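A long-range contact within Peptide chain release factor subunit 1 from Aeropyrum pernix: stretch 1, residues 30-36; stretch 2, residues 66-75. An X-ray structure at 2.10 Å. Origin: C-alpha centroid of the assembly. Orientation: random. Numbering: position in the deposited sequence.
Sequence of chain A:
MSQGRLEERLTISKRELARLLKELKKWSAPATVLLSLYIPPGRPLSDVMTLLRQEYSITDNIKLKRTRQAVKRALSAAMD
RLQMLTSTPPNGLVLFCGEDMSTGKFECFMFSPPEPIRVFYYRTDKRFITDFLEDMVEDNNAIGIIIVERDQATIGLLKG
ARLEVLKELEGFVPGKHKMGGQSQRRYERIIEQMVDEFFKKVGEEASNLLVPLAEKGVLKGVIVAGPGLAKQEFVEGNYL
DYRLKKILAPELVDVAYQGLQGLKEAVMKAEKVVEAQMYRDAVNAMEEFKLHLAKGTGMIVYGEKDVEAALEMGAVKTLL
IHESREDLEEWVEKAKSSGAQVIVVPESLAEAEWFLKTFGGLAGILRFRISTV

Stretch 1, residues 30-36: PATVLLS
Stretch 2 (66-75) RTRQAVKRAL

Residues 66-75 form a continuous stretch of helix, with phi/psi near -60/-45 and i to i+4 bonds from Ala70 N to Arg66 O (3.0 Å) through Leu75 N to Val71 O (2.8 Å). Stretch 1 approaches as a loop and becomes a strand at Leu34. Ala31 (-101/168) is extended; Thr32 (-78/83) sits at the centre of a tight inverse gamma-turn closed by a weak bond from Val33 N to Ala31 O (2.8 Å), and Val33 follows at -135/20 before the strand values of Leu34 (-111/119), Leu35 (-84/133) and Ser36 (-123/129). Both chains advance in the same sense: Val33 CA lies 5.4 Å from Val71 CA, and Leu35 CA 6.6 Å from Ala74 CA.

No hydrogen bond crosses the interface; its 320 Å² of buried surface is chiefly apolar. Val33 (chi1 m) points toward the helix, its CB in van der Waals contact with Ala70 CB at 3.8 Å. Its CG1 lies 3.9 Å from Thr67 CG2 and 4.2 Å from CG2 of Val71 (chi1 t). Ala31 CB meets Thr67 OG1 at 3.4 Å, Thr67 having chi1 m; a methyl carbon cannot bond to the hydroxyl, so this is a packing contact only. Strand alternation turns Leu34 away and Leu35 (t, p) toward the helix, placing Leu35 CB 4.3 Å from Ala74 CB and Leu35 CD2 3.7 Å from Leu75 CD1. Leu75 leaves the helix sideways, its chi angles off the wells (-112°, 11°), and its end comes nearer the strand.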

# COMPACT_ATOMS: atom_id res chain seq x y z
N PRO A 30 -18.87 -0.81 -15.66
CA PRO A 30 -19.48 -2.15 -15.79
C PRO A 30 -18.74 -3.07 -16.76
O PRO A 30 -18.42 -4.20 -16.39
CB PRO A 30 -20.89 -1.85 -16.31
CG PRO A 30 -21.17 -0.47 -15.84
CD PRO A 30 -19.86 0.26 -15.88
N ALA A 31 -18.49 -2.60 -17.98
CA ALA A 31 -17.76 -3.38 -18.97
C ALA A 31 -16.31 -2.90 -19.06
O ALA A 31 -15.97 -1.85 -18.51
CB ALA A 31 -18.42 -3.29 -20.33
N THR A 32 -15.47 -3.67 -19.73
CA THR A 32 -14.07 -3.32 -19.83
C THR A 32 -13.87 -2.22 -20.87
O THR A 32 -13.52 -2.50 -22.01
CB THR A 32 -13.19 -4.53 -20.17
OG1 THR A 32 -13.57 -5.06 -21.44
CG2 THR A 32 -13.34 -5.62 -19.10
N VAL A 33 -14.09 -0.98 -20.45
CA VAL A 33 -14.13 0.16 -21.37
C VAL A 33 -13.35 1.39 -20.88
O VAL A 33 -13.60 2.51 -21.34
CB VAL A 33 -15.59 0.59 -21.64
CG1 VAL A 33 -16.43 -0.62 -22.05
CG2 VAL A 33 -16.19 1.29 -20.42
N LEU A 34 -12.42 1.18 -19.95
CA LEU A 34 -11.54 2.26 -19.50
C LEU A 34 -10.11 1.99 -19.96
O LEU A 34 -9.50 0.98 -19.61
CB LEU A 34 -11.60 2.42 -17.98
CG LEU A 34 -12.96 2.83 -17.40
CD1 LEU A 34 -12.90 2.90 -15.88
CD2 LEU A 34 -13.43 4.15 -17.97
N LEU A 35 -9.60 2.91 -20.77
CA LEU A 35 -8.31 2.74 -21.44
C LEU A 35 -7.11 3.13 -20.58
O LEU A 35 -7.09 4.19 -19.96
CB LEU A 35 -8.30 3.57 -22.73
CG LEU A 35 -7.00 3.69 -23.53
CD1 LEU A 35 -6.28 2.36 -23.56
CD2 LEU A 35 -7.30 4.14 -24.95
N SER A 36 -6.11 2.26 -20.57
CA SER A 36 -4.84 2.55 -19.91
C SER A 36 -3.71 2.39 -20.94
O SER A 36 -3.63 1.37 -21.62
CB SER A 36 -4.62 1.58 -18.74
OG SER A 36 -5.67 1.68 -17.79
N ARG A 66 -23.38 -0.31 -26.72
CA ARG A 66 -22.83 0.67 -25.80
C ARG A 66 -21.34 0.46 -25.52
O ARG A 66 -20.57 1.42 -25.49
CB ARG A 66 -23.63 0.73 -24.49
CG ARG A 66 -25.00 1.40 -24.63
CD ARG A 66 -25.55 1.89 -23.29
NE ARG A 66 -26.31 0.86 -22.57
CZ ARG A 66 -26.97 1.08 -21.44
NH1 ARG A 66 -26.97 2.28 -20.88
NH2 ARG A 66 -27.63 0.09 -20.85
N THR A 67 -20.95 -0.80 -25.31
CA THR A 67 -19.56 -1.12 -25.02
C THR A 67 -18.67 -0.83 -26.22
O THR A 67 -17.64 -0.18 -26.10
CB THR A 67 -19.41 -2.59 -24.63
OG1 THR A 67 -19.90 -2.79 -23.30
CG2 THR A 67 -17.94 -3.01 -24.68
N ARG A 68 -19.08 -1.34 -27.37
CA ARG A 68 -18.34 -1.11 -28.60
C ARG A 68 -18.07 0.38 -28.80
O ARG A 68 -16.94 0.79 -29.06
CB ARG A 68 -19.10 -1.70 -29.79
CG ARG A 68 -18.35 -1.64 -31.11
CD ARG A 68 -19.14 -2.30 -32.24
NE ARG A 68 -20.35 -1.55 -32.59
CZ ARG A 68 -21.59 -1.91 -32.24
NH1 ARG A 68 -22.62 -1.16 -32.60
NH2 ARG A 68 -21.79 -3.02 -31.53
N GLN A 69 -19.12 1.20 -28.66
CA GLN A 69 -19.01 2.65 -28.80
C GLN A 69 -18.03 3.23 -27.80
O GLN A 69 -17.20 4.09 -28.13
CB GLN A 69 -20.37 3.32 -28.59
CG GLN A 69 -21.28 3.36 -29.81
CD GLN A 69 -22.51 4.24 -29.59
OE1 GLN A 69 -22.72 5.23 -30.29
NE2 GLN A 69 -23.33 3.88 -28.60
N ALA A 70 -18.15 2.77 -26.56
CA ALA A 70 -17.38 3.30 -25.45
C ALA A 70 -15.89 3.24 -25.74
O ALA A 70 -15.14 4.20 -25.52
CB ALA A 70 -17.69 2.51 -24.20
N VAL A 71 -15.46 2.09 -26.24
CA VAL A 71 -14.05 1.87 -26.50
C VAL A 71 -13.59 2.74 -27.67
O VAL A 71 -12.53 3.36 -27.60
CB VAL A 71 -13.77 0.36 -26.75
CG1 VAL A 71 -12.33 0.13 -27.19
CG2 VAL A 71 -14.08 -0.44 -25.49
N LYS A 72 -14.38 2.79 -28.73
CA LYS A 72 -14.04 3.63 -29.87
C LYS A 72 -13.81 5.06 -29.43
O LYS A 72 -12.83 5.69 -29.81
CB LYS A 72 -15.13 3.57 -30.94
CG LYS A 72 -15.20 2.26 -31.71
CD LYS A 72 -16.33 2.27 -32.73
CE LYS A 72 -16.39 0.96 -33.50
NZ LYS A 72 -17.49 0.94 -34.51
N ARG A 73 -14.72 5.58 -28.61
CA ARG A 73 -14.62 6.95 -28.13
C ARG A 73 -13.33 7.22 -27.35
O ARG A 73 -12.69 8.25 -27.55
CB ARG A 73 -15.82 7.30 -27.26
CG ARG A 73 -15.76 8.74 -26.76
CD ARG A 73 -16.63 8.91 -25.54
NE ARG A 73 -17.02 10.30 -25.33
CZ ARG A 73 -17.79 10.69 -24.32
NH1 ARG A 73 -18.24 9.80 -23.44
NH2 ARG A 73 -18.11 11.98 -24.20
N ALA A 74 -12.97 6.30 -26.46
CA ALA A 74 -11.75 6.45 -25.66
C ALA A 74 -10.51 6.33 -26.55
O ALA A 74 -9.56 7.10 -26.40
CB ALA A 74 -11.70 5.41 -24.56
N LEU A 75 -10.52 5.36 -27.46
CA LEU A 75 -9.45 5.21 -28.44
C LEU A 75 -9.24 6.49 -29.27
O LEU A 75 -8.10 6.92 -29.48
CB LEU A 75 -9.77 4.05 -29.38
CG LEU A 75 -8.97 2.75 -29.38
CD1 LEU A 75 -8.03 2.62 -28.21
CD2 LEU A 75 -9.90 1.55 -29.45